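Local atomic coordinates of nicotinate-nucleotide pyrophosphorylase (Pyrococcus furiosus, PDB entry 2I14), a protein that probably makes nicotinate mononucleotide from nicotinate and phosphoribosyl pyrophosphate, at the cost of ATP, in the biosynthesis of NAD. Residues M182-I188 and I211-F217; L235-D241 and W268-S274; Q193-W197 and E223-A227. Residue numbers count along the deposited sequence, not the author numbering.

Interaction 1: residues M182-I188 and I211-F217; sequences MPHALII and IALVDTF. With ZN (zinc ion), chain H; PCP (1-alpha-pyrophosphoryl-2-alpha,3-alpha-dihydroxy-4-beta-cyclopentane-methanol-5-phosphate), chain I.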
loop_
_atom_site.group_PDB
_atom_site.type_symbol
_atom_site.label_atom_id
_atom_site.label_comp_id
_atom_site.label_asym_id
_atom_site.label_seq_id
_atom_site.Cartn_x
_atom_site.Cartn_y
_atom_site.Cartn_z
ATOM N N MET A 182 -21.482 -10.918 -35.024
ATOM C CA MET A 182 -21.894 -12.315 -34.964
ATOM C C MET A 182 -21.900 -12.873 -33.560
ATOM O O MET A 182 -20.997 -12.597 -32.775
ATOM C CB MET A 182 -20.935 -13.201 -35.751
ATOM C CG MET A 182 -20.877 -12.993 -37.235
ATOM S SD MET A 182 -19.575 -14.085 -37.845
ATOM C CE MET A 182 -20.118 -15.669 -37.142
ATOM N N PRO A 183 -22.915 -13.686 -33.236
ATOM C CA PRO A 183 -23.035 -14.305 -31.918
ATOM C C PRO A 183 -22.254 -15.616 -31.923
ATOM O O PRO A 183 -21.872 -16.116 -32.979
ATOM C CB PRO A 183 -24.536 -14.553 -31.784
ATOM C CG PRO A 183 -25.142 -13.587 -32.715
ATOM C CD PRO A 183 -24.227 -13.666 -33.896
ATOM N N HIS A 184 -22.019 -16.161 -30.737
ATOM C CA HIS A 184 -21.324 -17.427 -30.597
ATOM C C HIS A 184 -22.317 -18.521 -30.904
ATOM O O HIS A 184 -21.951 -19.610 -31.342
ATOM C CB HIS A 184 -20.826 -17.599 -29.168
ATOM C CG HIS A 184 -19.421 -17.138 -28.967
ATOM N ND1 HIS A 184 -18.334 -17.901 -29.334
ATOM C CD2 HIS A 184 -18.923 -15.976 -28.487
ATOM C CE1 HIS A 184 -17.227 -17.225 -29.089
ATOM N NE2 HIS A 184 -17.557 -16.055 -28.575
ATOM N N ALA A 185 -23.585 -18.218 -30.651
ATOM C CA ALA A 185 -24.659 -19.167 -30.882
ATOM C C ALA A 185 -24.707 -19.540 -32.358
ATOM O O ALA A 185 -24.813 -20.721 -32.704
ATOM C CB ALA A 185 -25.992 -18.568 -30.439
ATOM N N LEU A 186 -24.620 -18.533 -33.226
ATOM C CA LEU A 186 -24.661 -18.776 -34.659
ATOM C C LEU A 186 -23.627 -19.809 -35.057
ATOM O O LEU A 186 -23.951 -20.852 -35.596
ATOM C CB LEU A 186 -24.422 -17.484 -35.433
ATOM C CG LEU A 186 -24.384 -17.665 -36.948
ATOM C CD1 LEU A 186 -24.829 -16.389 -37.630
ATOM C CD2 LEU A 186 -22.991 -18.057 -37.376
ATOM N N ILE A 187 -22.372 -19.527 -34.777
ATOM C CA ILE A 187 -21.318 -20.450 -35.132
ATOM C C ILE A 187 -21.477 -21.834 -34.508
ATOM O O ILE A 187 -21.185 -22.835 -35.148
ATOM C CB ILE A 187 -19.956 -19.860 -34.747
ATOM C CG1 ILE A 187 -19.764 -18.546 -35.511
ATOM C CG2 ILE A 187 -18.832 -20.859 -35.040
ATOM C CD1 ILE A 187 -18.587 -17.730 -35.056
ATOM N N ILE A 188 -21.948 -21.899 -33.267
ATOM C CA ILE A 188 -22.108 -23.188 -32.597
ATOM C C ILE A 188 -23.276 -24.028 -33.108
ATOM O O ILE A 188 -23.143 -25.244 -33.233
ATOM C CB ILE A 188 -22.241 -23.029 -31.058
ATOM C CG1 ILE A 188 -20.962 -22.416 -30.484
ATOM C CG2 ILE A 188 -22.487 -24.388 -30.408
ATOM C CD1 ILE A 188 -20.949 -22.333 -28.970
ATOM N N ILE A 211 -17.808 -8.757 -39.876
ATOM C CA ILE A 211 -16.778 -9.009 -38.891
ATOM C C ILE A 211 -16.958 -10.442 -38.425
ATOM O O ILE A 211 -18.037 -10.825 -37.990
ATOM C CB ILE A 211 -16.913 -8.062 -37.679
ATOM C CG1 ILE A 211 -16.898 -6.598 -38.143
ATOM C CG2 ILE A 211 -15.769 -8.317 -36.694
ATOM C CD1 ILE A 211 -18.232 -6.072 -38.623
ATOM N N ALA A 212 -15.898 -11.233 -38.529
ATOM C CA ALA A 212 -15.950 -12.633 -38.138
ATOM C C ALA A 212 -15.685 -12.865 -36.648
ATOM O O ALA A 212 -14.723 -12.348 -36.076
ATOM C CB ALA A 212 -14.960 -13.430 -38.973
ATOM N N LEU A 213 -16.548 -13.657 -36.025
ATOM C CA LEU A 213 -16.398 -13.970 -34.621
ATOM C C LEU A 213 -15.411 -15.136 -34.555
ATOM O O LEU A 213 -15.788 -16.306 -34.676
ATOM C CB LEU A 213 -17.760 -14.344 -34.031
ATOM C CG LEU A 213 -17.963 -14.105 -32.532
ATOM C CD1 LEU A 213 -17.370 -15.240 -31.720
ATOM C CD2 LEU A 213 -17.330 -12.780 -32.154
ATOM N N VAL A 214 -14.140 -14.790 -34.375
ATOM C CA VAL A 214 -13.042 -15.749 -34.311
ATOM C C VAL A 214 -13.069 -16.762 -33.170
ATOM O O VAL A 214 -13.586 -17.863 -33.329
ATOM C CB VAL A 214 -11.721 -15.009 -34.257
ATOM C CG1 VAL A 214 -10.579 -16.001 -34.141
ATOM C CG2 VAL A 214 -11.583 -14.149 -35.499
ATOM N N ASP A 215 -12.488 -16.392 -32.033
ATOM C CA ASP A 215 -12.430 -17.253 -30.849
ATOM C C ASP A 215 -13.724 -18.010 -30.540
ATOM O O ASP A 215 -14.700 -17.400 -30.121
ATOM C CB ASP A 215 -12.063 -16.405 -29.624
ATOM C CG ASP A 215 -12.150 -17.185 -28.317
ATOM O OD1 ASP A 215 -13.227 -17.757 -28.026
ATOM O OD2 ASP A 215 -11.139 -17.222 -27.575
ATOM N N THR A 216 -13.729 -19.328 -30.724
ATOM C CA THR A 216 -14.916 -20.134 -30.423
ATOM C C THR A 216 -14.502 -21.517 -29.910
ATOM O O THR A 216 -14.890 -21.930 -28.811
ATOM C CB THR A 216 -15.840 -20.330 -31.660
ATOM O OG1 THR A 216 -16.201 -19.056 -32.213
ATOM C CG2 THR A 216 -17.116 -21.073 -31.253
ATOM N N PHE A 217 -13.718 -22.230 -30.715
ATOM C CA PHE A 217 -13.238 -23.562 -30.356
ATOM C C PHE A 217 -11.716 -23.568 -30.460
ATOM O O PHE A 217 -11.010 -24.058 -29.577
ATOM C CB PHE A 217 -13.801 -24.621 -31.314
ATOM C CG PHE A 217 -15.301 -24.659 -31.381
ATOM C CD1 PHE A 217 -16.057 -24.934 -30.249
ATOM C CD2 PHE A 217 -15.956 -24.438 -32.587
ATOM C CE1 PHE A 217 -17.449 -24.988 -30.316
ATOM C CE2 PHE A 217 -17.343 -24.489 -32.669
ATOM C CZ PHE A 217 -18.093 -24.766 -31.529
HETATM ZN ZN ZN H . -15.288 -15.517 -27.810
HETATM C C1 PCP I . -20.507 -9.718 -24.819
HETATM C C2 PCP I . -21.767 -8.826 -24.889
HETATM C C3 PCP I . -21.351 -7.644 -25.799
HETATM C C4 PCP I . -19.857 -7.408 -25.482
HETATM C C5 PCP I . -19.391 -8.791 -25.182
HETATM C CP PCP I . -19.573 -6.397 -24.326
HETATM O O1 PCP I . -20.515 -10.783 -25.910
HETATM O O2 PCP I . -22.873 -9.535 -25.453
HETATM O O3 PCP I . -21.477 -7.937 -27.202
HETATM O OP PCP I . -20.131 -6.759 -23.014
HETATM P P PCP I . -19.359 -6.482 -21.600
HETATM O O1P PCP I . -20.363 -5.928 -20.666
HETATM O O2P PCP I . -18.259 -5.511 -21.898
HETATM O O3P PCP I . -18.863 -7.813 -21.143
HETATM P PA PCP I . -19.391 -11.891 -26.116
HETATM O O1A PCP I . -19.239 -12.611 -24.787
HETATM O O2A PCP I . -18.132 -11.145 -26.503
HETATM O O3A PCP I . -19.982 -12.779 -27.258
HETATM P PB PCP I . -21.381 -13.282 -27.694
HETATM O O1B PCP I . -21.298 -14.293 -28.786
HETATM O O2B PCP I . -22.206 -12.208 -28.211
HETATM O O3B PCP I . -22.112 -13.899 -26.549
#
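Leu-213 is the bump of this contact, and the hollow that takes it is formed by Met-182, just ahead of helix 184-190, and by His-184 and Ile-187 in its first turn. Leu-213 CB lies 3.8 Å from Met-182 CB and 3.6 Å from Ile-187 CD1, while Leu-213 CD1 sits over the face of the imidazole, a CH-pi contact 3.4 Å from the His-184 ring centroid. A branched leucine can fill all three sides at once. The long, flexible Met-182 reaches back along strand 211-213, where its SD accepts a weak hydrogen bond from Leu-213 N (3.6 Å). On the next turn Ile-188 CG1 fits against Phe-217 CZ at 3.9 Å and Thr-216 CG2 at 4.1 Å. Pro-183 stands at the N-cap position; with no polar side-chain group it cannot cap the first-turn amides, and the first of these, His-184 N, turns instead to the ligand in a weak hydrogen bond to PCP O1B (2.8 Å). Asp-215 makes a salt bridge with Arg-321 of the second subunit. With one face against leucine and NE2 bound to zinc at 2.5 Å, the His-184 imidazole combines an apolar contact with a metal bond.

Interaction 2: residues L235-D241 and W268-S274; sequences LFAVRLD and WVKIFVS. With ZN (zinc ion), chain H; PCP (1-alpha-pyrophosphoryl-2-alpha,3-alpha-dihydroxy-4-beta-cyclopentane-methanol-5-phosphate), chain I.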
loop_
_atom_site.group_PDB
_atom_site.type_symbol
_atom_site.label_atom_id
_atom_site.label_comp_id
_atom_site.label_asym_id
_atom_site.label_seq_id
_atom_site.Cartn_x
_atom_site.Cartn_y
_atom_site.Cartn_z
ATOM N N LEU A 235 -14.150 -9.930 -45.654
ATOM C CA LEU A 235 -13.918 -9.875 -44.217
ATOM C C LEU A 235 -13.477 -8.478 -43.818
ATOM O O LEU A 235 -12.297 -8.159 -43.863
ATOM C CB LEU A 235 -12.841 -10.897 -43.831
ATOM C CG LEU A 235 -12.475 -11.064 -42.359
ATOM C CD1 LEU A 235 -13.698 -11.505 -41.596
ATOM C CD2 LEU A 235 -11.361 -12.081 -42.215
ATOM N N PHE A 236 -14.434 -7.646 -43.424
ATOM C CA PHE A 236 -14.130 -6.284 -43.018
ATOM C C PHE A 236 -13.275 -6.196 -41.765
ATOM O O PHE A 236 -12.418 -5.316 -41.654
ATOM C CB PHE A 236 -15.404 -5.488 -42.772
ATOM C CG PHE A 236 -15.146 -4.156 -42.145
ATOM C CD1 PHE A 236 -14.219 -3.282 -42.709
ATOM C CD2 PHE A 236 -15.794 -3.782 -40.980
ATOM C CE1 PHE A 236 -13.943 -2.056 -42.117
ATOM C CE2 PHE A 236 -15.525 -2.560 -40.381
ATOM C CZ PHE A 236 -14.597 -1.694 -40.949
ATOM N N ALA A 237 -13.525 -7.092 -40.814
ATOM C CA ALA A 237 -12.775 -7.096 -39.570
ATOM C C ALA A 237 -12.932 -8.402 -38.833
ATOM O O ALA A 237 -13.795 -9.211 -39.147
ATOM C CB ALA A 237 -13.237 -5.949 -38.681
ATOM N N VAL A 238 -12.074 -8.602 -37.847
ATOM C CA VAL A 238 -12.122 -9.796 -37.024
ATOM C C VAL A 238 -12.410 -9.335 -35.598
ATOM O O VAL A 238 -11.866 -8.325 -35.155
ATOM C CB VAL A 238 -10.779 -10.559 -37.097
ATOM C CG1 VAL A 238 -10.453 -11.195 -35.753
ATOM C CG2 VAL A 238 -10.864 -11.633 -38.179
ATOM N N ARG A 239 -13.271 -10.056 -34.884
ATOM C CA ARG A 239 -13.598 -9.672 -33.507
ATOM C C ARG A 239 -12.930 -10.553 -32.465
ATOM O O ARG A 239 -13.003 -11.778 -32.540
ATOM C CB ARG A 239 -15.113 -9.707 -33.271
ATOM C CG ARG A 239 -15.565 -8.901 -32.059
ATOM C CD ARG A 239 -17.078 -8.935 -31.862
ATOM N NE ARG A 239 -17.506 -10.067 -31.037
ATOM C CZ ARG A 239 -18.769 -10.325 -30.701
ATOM N NH1 ARG A 239 -19.753 -9.542 -31.115
ATOM N NH2 ARG A 239 -19.047 -11.362 -29.934
ATOM N N LEU A 240 -12.269 -9.916 -31.502
ATOM C CA LEU A 240 -11.622 -10.639 -30.413
ATOM C C LEU A 240 -12.353 -10.315 -29.116
ATOM O O LEU A 240 -12.535 -9.141 -28.763
ATOM C CB LEU A 240 -10.152 -10.249 -30.279
ATOM C CG LEU A 240 -9.232 -10.575 -31.454
ATOM C CD1 LEU A 240 -9.475 -12.012 -31.919
ATOM C CD2 LEU A 240 -9.494 -9.589 -32.589
ATOM N N ASP A 241 -12.792 -11.365 -28.429
ATOM C CA ASP A 241 -13.511 -11.225 -27.170
ATOM C C ASP A 241 -13.047 -12.333 -26.237
ATOM O O ASP A 241 -13.847 -12.990 -25.574
ATOM C CB ASP A 241 -15.032 -11.325 -27.393
ATOM C CG ASP A 241 -15.462 -12.683 -27.924
ATOM O OD1 ASP A 241 -16.639 -13.070 -27.746
ATOM O OD2 ASP A 241 -14.614 -13.366 -28.527
ATOM N N TRP A 268 -5.942 -5.902 -44.842
ATOM C CA TRP A 268 -7.066 -4.980 -44.838
ATOM C C TRP A 268 -7.940 -5.246 -43.627
ATOM O O TRP A 268 -8.603 -4.335 -43.115
ATOM C CB TRP A 268 -7.885 -5.153 -46.119
ATOM C CG TRP A 268 -8.401 -6.553 -46.292
ATOM C CD1 TRP A 268 -9.654 -7.009 -46.003
ATOM C CD2 TRP A 268 -7.650 -7.693 -46.729
ATOM N NE1 TRP A 268 -9.730 -8.363 -46.228
ATOM C CE2 TRP A 268 -8.515 -8.808 -46.674
ATOM C CE3 TRP A 268 -6.329 -7.881 -47.157
ATOM C CZ2 TRP A 268 -8.102 -10.094 -47.029
ATOM C CZ3 TRP A 268 -5.918 -9.158 -47.509
ATOM C CH2 TRP A 268 -6.804 -10.250 -47.443
ATOM N N VAL A 269 -7.930 -6.498 -43.172
ATOM C CA VAL A 269 -8.734 -6.882 -42.025
ATOM C C VAL A 269 -8.293 -6.162 -40.749
ATOM O O VAL A 269 -7.133 -6.238 -40.333
ATOM C CB VAL A 269 -8.719 -8.417 -41.792
ATOM C CG1 VAL A 269 -9.108 -9.132 -43.068
ATOM C CG2 VAL A 269 -7.365 -8.866 -41.326
ATOM N N LYS A 270 -9.244 -5.449 -40.151
ATOM C CA LYS A 270 -9.028 -4.692 -38.934
ATOM C C LYS A 270 -9.300 -5.538 -37.689
ATOM O O LYS A 270 -9.871 -6.628 -37.763
ATOM C CB LYS A 270 -9.946 -3.482 -38.929
ATOM C CG LYS A 270 -9.811 -2.577 -40.140
ATOM C CD LYS A 270 -10.942 -1.552 -40.157
ATOM C CE LYS A 270 -10.739 -0.503 -41.217
ATOM N NZ LYS A 270 -9.491 0.259 -40.966
ATOM N N ILE A 271 -8.881 -5.020 -36.541
ATOM C CA ILE A 271 -9.078 -5.709 -35.278
ATOM C C ILE A 271 -10.164 -5.026 -34.468
ATOM O O ILE A 271 -9.995 -3.898 -34.007
ATOM C CB ILE A 271 -7.795 -5.724 -34.438
ATOM C CG1 ILE A 271 -6.637 -6.297 -35.264
ATOM C CG2 ILE A 271 -8.009 -6.570 -33.189
ATOM C CD1 ILE A 271 -6.813 -7.754 -35.656
ATOM N N PHE A 272 -11.284 -5.719 -34.312
ATOM C CA PHE A 272 -12.410 -5.213 -33.556
ATOM C C PHE A 272 -12.484 -6.028 -32.264
ATOM O O PHE A 272 -12.505 -7.263 -32.303
ATOM C CB PHE A 272 -13.679 -5.383 -34.376
ATOM C CG PHE A 272 -14.893 -4.771 -33.747
ATOM C CD1 PHE A 272 -15.490 -5.352 -32.625
ATOM C CD2 PHE A 272 -15.444 -3.607 -34.270
ATOM C CE1 PHE A 272 -16.615 -4.779 -32.039
ATOM C CE2 PHE A 272 -16.571 -3.024 -33.687
ATOM C CZ PHE A 272 -17.158 -3.608 -32.573
ATOM N N VAL A 273 -12.493 -5.343 -31.119
ATOM C CA VAL A 273 -12.551 -6.038 -29.833
ATOM C C VAL A 273 -13.717 -5.609 -28.955
ATOM O O VAL A 273 -14.230 -4.493 -29.047
ATOM C CB VAL A 273 -11.248 -5.857 -29.006
ATOM C CG1 VAL A 273 -10.041 -6.234 -29.833
ATOM C CG2 VAL A 273 -11.152 -4.428 -28.488
ATOM N N SER A 274 -14.131 -6.528 -28.106
ATOM C CA SER A 274 -15.211 -6.266 -27.199
ATOM C C SER A 274 -15.061 -7.297 -26.088
ATOM O O SER A 274 -14.408 -8.325 -26.270
ATOM C CB SER A 274 -16.548 -6.439 -27.915
ATOM O OG SER A 274 -16.788 -7.810 -28.187
HETATM ZN ZN ZN H . -15.288 -15.517 -27.810
HETATM C C1 PCP I . -20.507 -9.718 -24.819
HETATM C C2 PCP I . -21.767 -8.826 -24.889
HETATM C C3 PCP I . -21.351 -7.644 -25.799
HETATM C C4 PCP I . -19.857 -7.408 -25.482
HETATM C C5 PCP I . -19.391 -8.791 -25.182
HETATM C CP PCP I . -19.573 -6.397 -24.326
HETATM O O1 PCP I . -20.515 -10.783 -25.910
HETATM O O2 PCP I . -22.873 -9.535 -25.453
HETATM O O3 PCP I . -21.477 -7.937 -27.202
HETATM O OP PCP I . -20.131 -6.759 -23.014
HETATM P P PCP I . -19.359 -6.482 -21.600
HETATM O O1P PCP I . -20.363 -5.928 -20.666
HETATM O O2P PCP I . -18.259 -5.511 -21.898
HETATM O O3P PCP I . -18.863 -7.813 -21.143
HETATM P PA PCP I . -19.391 -11.891 -26.116
HETATM O O1A PCP I . -19.239 -12.611 -24.787
HETATM O O2A PCP I . -18.132 -11.145 -26.503
HETATM O O3A PCP I . -19.982 -12.779 -27.258
HETATM P PB PCP I . -21.381 -13.282 -27.694
HETATM O O1B PCP I . -21.298 -14.293 -28.786
HETATM O O2B PCP I . -22.206 -12.208 -28.211
HETATM O O3B PCP I . -22.112 -13.899 -26.549
#
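Two neighbouring parallel strands, 237-240 and 270-274, are joined through helix 250-263 as a beta-alpha-beta unit in the TIM-barrel-type domain of the quinolinate phosphoribosyltransferase family. Parallel pairing lets one strand use alternate residues for both donor and acceptor. Val-238 N donates to Lys-270 O (3.0 Å) and Val-238 O accepts from Phe-272 N (2.8 Å); Leu-240 N then donates to Phe-272 O (2.8 Å) and Leu-240 O accepts from Ser-274 N (3.1 Å). The alternate residues serve the flanking strands: Ala-237 and Arg-239 bond to Ala-212, and Val-273 to Ala-291 and Gly-293. Ile-271 N is satisfied by the carboxylate of Asp-290, and Trp-268 NE1 by Gly-232 O, outside the pair. Phe-272 O also receives a CA-H...O contact from Arg-239 CA at 2.9 Å.

Side chains sort by face. Val-238, Leu-240, Ile-271 and Val-273 share one, where Leu-240 CD2 meets Ile-271 CG2 at 3.4 Å and Ile-271 packs on helix 250-263, a place for branched apolar residues. Ala-237, Lys-270, Arg-239 and Phe-272 share the other; small Ala-237 leaves room beside the bulky Phe-272, and the aliphatic part of Arg-239 packs beside the Phe-272 side chain, Arg-239 CG to Phe-272 CD1 3.6 Å. Near the C-terminal ends of both strands the chemistry turns polar. Arg-239 NH2 lies 3.2 Å from PCP O3A, where a cation suits the pyrophosphate, and forms a long salt bridge with Asp-241 OD1 at 3.7 Å. The other carboxylate oxygen, Asp-241 OD2, binds zinc at 2.4 Å.

Interaction 3: residues Q193-W197 and E223-A227; sequences QVKAW and EAVMA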
loop_
_atom_site.group_PDB
_atom_site.type_symbol
_atom_site.label_atom_id
_atom_site.label_comp_id
_atom_site.label_asym_id
_atom_site.label_seq_id
_atom_site.Cartn_x
_atom_site.Cartn_y
_atom_site.Cartn_z
ATOM N N GLN A 193 -17.208 -23.058 -37.876
ATOM C CA GLN A 193 -16.776 -21.669 -37.978
ATOM C C GLN A 193 -16.900 -21.135 -39.394
ATOM O O GLN A 193 -17.640 -20.182 -39.647
ATOM C CB GLN A 193 -15.322 -21.512 -37.519
ATOM C CG GLN A 193 -15.062 -22.029 -36.126
ATOM C CD GLN A 193 -14.381 -23.386 -36.133
ATOM O OE1 GLN A 193 -13.149 -23.476 -36.165
ATOM N NE2 GLN A 193 -15.180 -24.451 -36.121
ATOM N N VAL A 194 -16.174 -21.757 -40.317
ATOM C CA VAL A 194 -16.176 -21.324 -41.711
ATOM C C VAL A 194 -17.559 -21.297 -42.355
ATOM O O VAL A 194 -17.955 -20.300 -42.966
ATOM C CB VAL A 194 -15.268 -22.215 -42.554
ATOM C CG1 VAL A 194 -14.951 -21.510 -43.873
ATOM C CG2 VAL A 194 -13.998 -22.564 -41.769
ATOM N N LYS A 195 -18.281 -22.406 -42.212
ATOM C CA LYS A 195 -19.624 -22.546 -42.764
ATOM C C LYS A 195 -20.514 -21.415 -42.247
ATOM O O LYS A 195 -21.346 -20.860 -42.981
ATOM C CB LYS A 195 -20.206 -23.906 -42.350
ATOM C CG LYS A 195 -21.408 -24.367 -43.172
ATOM C CD LYS A 195 -21.952 -25.715 -42.677
ATOM C CE LYS A 195 -20.935 -26.847 -42.826
ATOM N NZ LYS A 195 -20.663 -27.199 -44.249
ATOM N N ALA A 196 -20.310 -21.079 -40.973
ATOM C CA ALA A 196 -21.070 -20.034 -40.298
ATOM C C ALA A 196 -20.890 -18.657 -40.922
ATOM O O ALA A 196 -21.855 -18.061 -41.406
ATOM C CB ALA A 196 -20.689 -19.991 -38.824
ATOM N N TRP A 197 -19.662 -18.145 -40.916
ATOM C CA TRP A 197 -19.454 -16.829 -41.484
ATOM C C TRP A 197 -19.573 -16.797 -42.994
ATOM O O TRP A 197 -19.477 -15.738 -43.605
ATOM C CB TRP A 197 -18.133 -16.196 -41.011
ATOM C CG TRP A 197 -16.951 -17.095 -40.806
ATOM C CD1 TRP A 197 -16.379 -17.924 -41.725
ATOM C CD2 TRP A 197 -16.116 -17.155 -39.639
ATOM N NE1 TRP A 197 -15.230 -18.489 -41.211
ATOM C CE2 TRP A 197 -15.045 -18.036 -39.933
ATOM C CE3 TRP A 197 -16.166 -16.550 -38.377
ATOM C CZ2 TRP A 197 -14.035 -18.330 -39.010
ATOM C CZ3 TRP A 197 -15.162 -16.841 -37.461
ATOM C CH2 TRP A 197 -14.109 -17.725 -37.784
ATOM N N GLU A 223 -8.260 -19.401 -35.855
ATOM C CA GLU A 223 -9.510 -18.994 -36.486
ATOM C C GLU A 223 -9.462 -17.650 -37.205
ATOM O O GLU A 223 -10.312 -17.354 -38.045
ATOM C CB GLU A 223 -10.638 -18.980 -35.453
ATOM C CG GLU A 223 -11.044 -20.356 -34.977
ATOM C CD GLU A 223 -12.350 -20.342 -34.211
ATOM O OE1 GLU A 223 -13.374 -19.890 -34.774
ATOM O OE2 GLU A 223 -12.354 -20.787 -33.045
ATOM N N ALA A 224 -8.473 -16.833 -36.876
ATOM C CA ALA A 224 -8.361 -15.535 -37.516
ATOM C C ALA A 224 -8.002 -15.713 -38.985
ATOM O O ALA A 224 -8.697 -15.186 -39.860
ATOM C CB ALA A 224 -7.319 -14.695 -36.815
ATOM N N VAL A 225 -6.928 -16.460 -39.261
ATOM C CA VAL A 225 -6.511 -16.691 -40.645
ATOM C C VAL A 225 -7.600 -17.431 -41.413
ATOM O O VAL A 225 -7.865 -17.107 -42.569
ATOM C CB VAL A 225 -5.174 -17.472 -40.752
ATOM C CG1 VAL A 225 -4.033 -16.608 -40.248
ATOM C CG2 VAL A 225 -5.260 -18.767 -39.985
ATOM N N MET A 226 -8.232 -18.412 -40.772
ATOM C CA MET A 226 -9.321 -19.153 -41.405
ATOM C C MET A 226 -10.342 -18.161 -41.959
ATOM O O MET A 226 -10.672 -18.194 -43.146
ATOM C CB MET A 226 -10.020 -20.070 -40.395
ATOM C CG MET A 226 -9.223 -21.295 -39.977
ATOM S SD MET A 226 -10.001 -22.179 -38.605
ATOM C CE MET A 226 -11.261 -23.154 -39.427
ATOM N N ALA A 227 -10.836 -17.278 -41.093
ATOM C CA ALA A 227 -11.818 -16.273 -41.487
ATOM C C ALA A 227 -11.289 -15.399 -42.619
ATOM O O ALA A 227 -12.059 -14.840 -43.396
ATOM C CB ALA A 227 -12.184 -15.411 -40.292
#
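Helices 193-203 and 220-228 meet at a crossing angle of -43°, their short segments 10.5 Å apart between axes, so large side chains must span the gap. Trp-197 does so with chi1 at 36° and chi2 at 57°, which lays its six-membered ring flat against Ala-227: the methyl CB stands 3.9 Å from that ring's centroid, a CH-pi contact over the face. The small alanine leaves space for the indole. Met-226 extends in m, t, p order, its last torsion curling CE to 3.7 Å from Val-194 CG2, which the t rotamer brings to the methionine methyl, and to 3.8 Å from Gln-193 OE1. Gln-193 (chi1 m) brings its aliphatic CG within 3.0 Å of Glu-223 OE1. Glu-223, m then t, stretches away from its helix so that OE2 accepts hydrogen bonds from the backbone amides of Phe-217 and Tyr-218 and a weak one from Thr-216. Beneath lies strand 211-213, Ala-212 touching both Trp-197 and Ala-227, while helix 184-190 packs on Gln-193 and Ala-196.

All three contacts lie in the TIM-barrel-type domain of the quinolinate phosphoribosyltransferase family, on one side of the chain's centre. Interactions 1 and 3 are about 8 Å apart between centres, and each is about 12 Å from interaction 2. Along the chain the segments of interactions 1 and 3 alternate, and both close before interaction 2 opens. Strand 211-213 of interaction 1 is the sheet neighbour of strand 237-240 of interaction 2, Ala-212 O meeting Arg-239 N at 3.0 Å, while the helices of interaction 3 both pack on Ala-212. Helices 193-203 and 220-228 thus cover strand 211-213, beside which interactions 1 and 2 supply His-184 and Asp-241, the two protein ligands of one zinc near PCP.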